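Local coordinates for tRNA delta(2)-isopentenylpyrophosphate transferase (Bacillus halodurans, PDB 3EXA), which probably transfers a dimethylallyl group from dimethylallyl diphosphate onto adenine 37 of tRNAs that read codons beginning with uridine, at residues V6-P11 with I195-E200; V203-I208 with Y270-L275. All coordinates share one frame; numbering follows the deposited sequence.

Interaction 1. Residues V6-P11 with I195-E200; sequences VAIVGP and IGLTME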
loop_
_atom_site.group_PDB
_atom_site.type_symbol
_atom_site.label_atom_id
_atom_site.label_comp_id
_atom_site.label_asym_id
_atom_site.label_seq_id
_atom_site.Cartn_x
_atom_site.Cartn_y
_atom_site.Cartn_z
ATOM N N VAL A 6 9.443 -12.156 30.900
ATOM C CA VAL A 6 10.840 -12.563 31.009
ATOM C C VAL A 6 11.294 -13.124 29.666
ATOM O O VAL A 6 10.609 -13.963 29.087
ATOM C CB VAL A 6 11.046 -13.663 32.086
ATOM C CG1 VAL A 6 12.515 -14.082 32.112
ATOM C CG2 VAL A 6 10.619 -13.154 33.464
ATOM N N ALA A 7 12.433 -12.654 29.160
ATOM C CA ALA A 7 12.948 -13.166 27.893
ATOM C C ALA A 7 14.307 -13.816 28.109
ATOM O O ALA A 7 15.167 -13.260 28.791
ATOM C CB ALA A 7 13.060 -12.050 26.866
ATOM N N ILE A 8 14.479 -15.012 27.554
ATOM C CA ILE A 8 15.733 -15.740 27.653
ATOM C C ILE A 8 16.203 -15.925 26.223
ATOM O O ILE A 8 15.604 -16.665 25.448
ATOM C CB ILE A 8 15.544 -17.121 28.311
ATOM C CG1 ILE A 8 14.923 -16.957 29.693
ATOM C CG2 ILE A 8 16.886 -17.838 28.418
ATOM C CD1 ILE A 8 14.600 -18.263 30.367
ATOM N N VAL A 9 17.277 -15.230 25.877
ATOM C CA VAL A 9 17.824 -15.267 24.535
ATOM C C VAL A 9 19.252 -15.799 24.569
ATOM O O VAL A 9 19.866 -15.869 25.631
ATOM C CB VAL A 9 17.860 -13.869 23.965
ATOM C CG1 VAL A 9 16.474 -13.234 24.075
ATOM C CG2 VAL A 9 18.879 -13.045 24.748
ATOM N N GLY A 10 19.781 -16.139 23.399
ATOM C CA GLY A 10 21.131 -16.663 23.306
ATOM C C GLY A 10 21.221 -17.625 22.133
ATOM O O GLY A 10 20.192 -18.054 21.620
ATOM N N PRO A 11 22.432 -17.974 21.677
ATOM C CA PRO A 11 22.633 -18.897 20.551
ATOM C C PRO A 11 22.153 -20.312 20.869
ATOM O O PRO A 11 21.554 -20.545 21.916
ATOM C CB PRO A 11 24.140 -18.837 20.328
ATOM C CG PRO A 11 24.660 -18.606 21.712
ATOM C CD PRO A 11 23.724 -17.534 22.224
ATOM N N ILE A 195 17.487 -11.755 29.727
ATOM C CA ILE A 195 18.774 -12.331 30.110
ATOM C C ILE A 195 19.352 -13.067 28.914
ATOM O O ILE A 195 18.611 -13.592 28.089
ATOM C CB ILE A 195 18.631 -13.348 31.268
ATOM C CG1 ILE A 195 17.672 -14.458 30.852
ATOM C CG2 ILE A 195 18.133 -12.650 32.540
ATOM C CD1 ILE A 195 17.574 -15.582 31.837
ATOM N N GLY A 196 20.674 -13.106 28.813
ATOM C CA GLY A 196 21.290 -13.804 27.700
ATOM C C GLY A 196 22.260 -14.857 28.195
ATOM O O GLY A 196 22.986 -14.628 29.161
ATOM N N LEU A 197 22.251 -16.018 27.544
ATOM C CA LEU A 197 23.141 -17.122 27.888
ATOM C C LEU A 197 24.230 -17.226 26.819
ATOM O O LEU A 197 23.929 -17.322 25.628
ATOM C CB LEU A 197 22.349 -18.430 27.967
ATOM C CG LEU A 197 21.113 -18.363 28.881
ATOM C CD1 LEU A 197 20.504 -19.752 29.025
ATOM C CD2 LEU A 197 21.509 -17.810 30.243
ATOM N N THR A 198 25.490 -17.180 27.254
ATOM C CA THR A 198 26.643 -17.251 26.362
ATOM C C THR A 198 27.504 -18.390 26.806
ATOM O O THR A 198 27.190 -19.092 27.768
ATOM C CB THR A 198 27.579 -16.037 26.462
ATOM O OG1 THR A 198 26.863 -14.909 26.961
ATOM C CG2 THR A 198 28.182 -15.720 25.102
HETATM N N MSE A 199 28.643 -18.511 26.136
HETATM C CA MSE A 199 29.584 -19.573 26.428
HETATM C C MSE A 199 30.857 -19.323 25.633
HETATM O O MSE A 199 30.827 -18.656 24.599
HETATM C CB MSE A 199 28.949 -20.897 26.014
HETATM C CG MSE A 199 29.457 -22.132 26.719
HETATM SE SE MSE A 199 28.428 -23.691 26.131
HETATM C CE MSE A 199 26.943 -23.581 27.350
ATOM N N GLU A 200 31.971 -19.855 26.123
ATOM C CA GLU A 200 33.262 -19.713 25.456
ATOM C C GLU A 200 33.179 -20.228 24.016
ATOM O O GLU A 200 32.533 -21.243 23.748
ATOM C CB GLU A 200 34.335 -20.479 26.242
ATOM C CG GLU A 200 35.014 -19.645 27.327
ATOM C CD GLU A 200 35.714 -20.483 28.399
ATOM O OE1 GLU A 200 36.395 -21.478 28.053
ATOM O OE2 GLU A 200 35.591 -20.130 29.593
#

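Interaction 2. Residues V203-I208 with Y270-L275; sequences VLYDRI and YAKRQL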
loop_
_atom_site.group_PDB
_atom_site.type_symbol
_atom_site.label_atom_id
_atom_site.label_comp_id
_atom_site.label_asym_id
_atom_site.label_seq_id
_atom_site.Cartn_x
_atom_site.Cartn_y
_atom_site.Cartn_z
ATOM N N VAL A 203 34.084 -24.028 23.064
ATOM C CA VAL A 203 33.166 -24.930 23.745
ATOM C C VAL A 203 31.828 -24.953 23.023
ATOM O O VAL A 203 31.319 -26.016 22.690
ATOM C CB VAL A 203 32.968 -24.497 25.227
ATOM C CG1 VAL A 203 31.834 -25.269 25.862
ATOM C CG2 VAL A 203 34.250 -24.751 26.015
ATOM N N LEU A 204 31.275 -23.769 22.772
ATOM C CA LEU A 204 30.003 -23.624 22.087
ATOM C C LEU A 204 29.998 -24.301 20.716
ATOM O O LEU A 204 29.018 -24.958 20.340
ATOM C CB LEU A 204 29.669 -22.142 21.918
ATOM C CG LEU A 204 28.360 -21.905 21.158
ATOM C CD1 LEU A 204 27.206 -22.279 22.060
ATOM C CD2 LEU A 204 28.237 -20.452 20.708
ATOM N N TYR A 205 31.084 -24.136 19.961
ATOM C CA TYR A 205 31.190 -24.729 18.626
ATOM C C TYR A 205 31.170 -26.251 18.679
ATOM O O TYR A 205 30.448 -26.897 17.913
ATOM C CB TYR A 205 32.467 -24.247 17.903
ATOM C CG TYR A 205 32.384 -22.838 17.335
ATOM C CD1 TYR A 205 31.188 -22.119 17.380
ATOM C CD2 TYR A 205 33.496 -22.226 16.749
ATOM C CE1 TYR A 205 31.093 -20.829 16.866
ATOM C CE2 TYR A 205 33.411 -20.923 16.222
ATOM C CZ TYR A 205 32.199 -20.234 16.291
ATOM O OH TYR A 205 32.068 -18.947 15.797
ATOM N N ASP A 206 31.958 -26.830 19.577
ATOM C CA ASP A 206 31.990 -28.287 19.691
ATOM C C ASP A 206 30.618 -28.823 20.038
ATOM O O ASP A 206 30.193 -29.847 19.503
ATOM C CB ASP A 206 32.986 -28.734 20.761
ATOM C CG ASP A 206 34.420 -28.507 20.349
ATOM O OD1 ASP A 206 35.319 -28.845 21.142
ATOM O OD2 ASP A 206 34.652 -27.993 19.234
ATOM N N ARG A 207 29.919 -28.133 20.936
ATOM C CA ARG A 207 28.588 -28.589 21.319
ATOM C C ARG A 207 27.624 -28.470 20.140
ATOM O O ARG A 207 26.643 -29.204 20.070
ATOM C CB ARG A 207 28.062 -27.793 22.525
ATOM C CG ARG A 207 28.690 -28.172 23.869
ATOM C CD ARG A 207 28.391 -27.101 24.908
ATOM N NE ARG A 207 26.963 -26.967 25.146
ATOM C CZ ARG A 207 26.281 -27.687 26.030
ATOM N NH1 ARG A 207 26.909 -28.592 26.766
ATOM N NH2 ARG A 207 24.970 -27.511 26.171
ATOM N N ILE A 208 27.919 -27.552 19.217
ATOM C CA ILE A 208 27.079 -27.356 18.044
ATOM C C ILE A 208 27.347 -28.476 17.028
ATOM O O ILE A 208 26.415 -28.981 16.401
ATOM C CB ILE A 208 27.311 -25.954 17.421
ATOM C CG1 ILE A 208 26.753 -24.879 18.373
ATOM C CG2 ILE A 208 26.663 -25.852 16.041
ATOM C CD1 ILE A 208 27.023 -23.457 17.960
ATOM N N TYR A 270 25.528 -19.351 12.193
ATOM C CA TYR A 270 24.239 -18.829 12.620
ATOM C C TYR A 270 24.216 -18.518 14.119
ATOM O O TYR A 270 23.501 -17.618 14.558
ATOM C CB TYR A 270 23.141 -19.828 12.248
ATOM C CG TYR A 270 21.748 -19.414 12.648
ATOM C CD1 TYR A 270 21.218 -19.790 13.882
ATOM C CD2 TYR A 270 20.955 -18.653 11.792
ATOM C CE1 TYR A 270 19.930 -19.417 14.253
ATOM C CE2 TYR A 270 19.669 -18.273 12.153
ATOM C CZ TYR A 270 19.163 -18.658 13.382
ATOM O OH TYR A 270 17.895 -18.271 13.745
ATOM N N ALA A 271 24.999 -19.260 14.901
ATOM C CA ALA A 271 25.064 -19.019 16.337
ATOM C C ALA A 271 25.808 -17.700 16.539
ATOM O O ALA A 271 25.370 -16.834 17.296
ATOM C CB ALA A 271 25.811 -20.156 17.043
ATOM N N LYS A 272 26.934 -17.554 15.845
ATOM C CA LYS A 272 27.739 -16.340 15.939
ATOM C C LYS A 272 26.908 -15.101 15.578
ATOM O O LYS A 272 27.107 -14.029 16.144
ATOM C CB LYS A 272 28.952 -16.447 15.006
ATOM C CG LYS A 272 29.877 -15.235 14.997
ATOM C CD LYS A 272 30.858 -15.326 13.825
ATOM C CE LYS A 272 30.101 -15.295 12.485
ATOM N NZ LYS A 272 30.946 -15.530 11.270
ATOM N N ARG A 273 25.979 -15.255 14.638
ATOM C CA ARG A 273 25.137 -14.147 14.228
ATOM C C ARG A 273 24.045 -13.872 15.245
ATOM O O ARG A 273 23.666 -12.725 15.460
ATOM C CB ARG A 273 24.517 -14.426 12.860
ATOM C CG ARG A 273 25.201 -13.660 11.752
ATOM C CD ARG A 273 25.110 -14.345 10.404
ATOM N NE ARG A 273 25.911 -13.610 9.432
ATOM C CZ ARG A 273 27.207 -13.345 9.579
ATOM N NH1 ARG A 273 27.856 -12.664 8.644
ATOM N NH2 ARG A 273 27.859 -13.770 10.656
ATOM N N GLN A 274 23.540 -14.920 15.878
ATOM C CA GLN A 274 22.495 -14.734 16.869
ATOM C C GLN A 274 23.050 -14.025 18.101
ATOM O O GLN A 274 22.376 -13.191 18.705
ATOM C CB GLN A 274 21.882 -16.084 17.239
ATOM C CG GLN A 274 20.935 -16.609 16.173
ATOM C CD GLN A 274 19.575 -15.930 16.221
ATOM O OE1 GLN A 274 18.798 -16.149 17.156
ATOM N NE2 GLN A 274 19.283 -15.094 15.219
ATOM N N LEU A 275 24.290 -14.350 18.456
ATOM C CA LEU A 275 24.955 -13.739 19.603
ATOM C C LEU A 275 25.219 -12.261 19.325
ATOM O O LEU A 275 24.987 -11.405 20.180
ATOM C CB LEU A 275 26.274 -14.463 19.890
ATOM C CG LEU A 275 26.244 -15.488 21.032
ATOM C CD1 LEU A 275 27.405 -16.461 20.907
ATOM C CD2 LEU A 275 26.317 -14.740 22.357
#

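Interaction 1. Residues V6-P11 with I195-E200
Ile8 and Val9 pair in parallel with Ile195 and Gly196 where two strands of the central P-loop NTPase-type sheet lie side by side, just before the first strand runs into the predicted ATP-binding loop at Gly10 and Pro11. Three backbone bonds tie them: Ile195 N to Ala7 O, Val9 N to Ile195 O and Leu197 N to Val9 O. The second is almost straight, at 176°. Val9 O also receives a CA-H...O contact from Gly196 CA at 3.3 Å. On one face of the sheet Ile8 and Ile195 run alongside each other, Ile8 CG1 lying 3.7 Å from Ile195 CD1, while Ile8 CG2 meets Leu197 CD1. Ile195 CG1 stands between its backbone N and carbonyl carbon (chi1 58°), which brings it in toward Ala7 O and Ile8 CG1. An alanine at Ile8 would probably leave Ile195 CD1 and Leu197 CD1 without the branch they pack on and open a gap beneath helix 16-25. A side chain on Gly10 would run into Leu197 O, and its backbone angles themselves suit glycine. Pro11 CD rests 3.4 Å from Leu197 O. Helix 16-25 packs against the Ile8 and Leu197 face; Val9 faces Phe278 of helix 256-279, and strand 94-98 continues the sheet beyond strand 4-9.

Interaction 2. Residues V203-I208 with Y270-L275
Ile208 makes the nearest approach between the two helices, its CD1 lying 3.6 Å from Ala271 CB. Leu204, one turn earlier on the same helix, reaches out to the same methyl with CD2, at a longer 4.4 Å. That CD2 also meets Leu275 CD1 at 4.1 Å, the two leucines pointing at each other tip to tip. In Leu204, chi1 (178°) sets CG anti to the backbone N, and chi2 (72°) then turns the two methyls from there, CD2 being the one that touches. Ala271 thus receives two larger side chains on its single methyl, and Leu275, one turn further on, continues the apolar strip.

At the flank, Tyr205 brings its hydroxyl to the aliphatic base of Lys272: OH lies 4.1 Å from CB. This is packing of a hydroxyl on a carbon; the two side chains cross obliquely, and beyond the bend at chi3 the lysine's end leads away from helix 201-218.

The segment axes stay 11.5 Å apart at their closest and run at 133° to each other, so the contact depends on side chains bridging the distance rather than on close backbones. It joins helix 201-218 to a part of helix 256-279 that, from Lys272 onward, probably contacts substrate tRNA. In the next shell, Leu204 also touches Val14 of the predicted ATP-binding loop, and Ile208 packs on Ser267 and Arg268 of helix 256-279. The hydroxyl of Tyr205 has a weak hydrogen bond with NH1 of Arg201 in its own helix. Arg207 gives an NH2 hydrogen bond to Ala13 O.

With methyl against methyl at its centre, the contact rests on apolar, undirected packing of Leu204, Ile208, Ala271 and Leu275, while the polar ends of Lys272 and Arg207 are turned elsewhere.

How the interactions relate
Both segments of interaction 1 come before those of interaction 2 in sequence: strand 191-198 leads directly into helix 201-218, which then packs on the later helix 256-279. The centres of the two contacts are 12 Å apart, and they touch. Leu275 makes two of the links, with its CG 3.5 Å from Pro11 CD and its CD2 3.5 Å from Thr198 CG2; Pro11 CB also comes within 3.8 Å of Ala271 O, and Met199 SE packs on Arg207 CD at 3.6 Å. The helix pair therefore sits by the C-terminal ends of strands 4-9 and 191-198, next to the predicted ATP-binding loop, and brings a probable tRNA-contacting segment close to that loop.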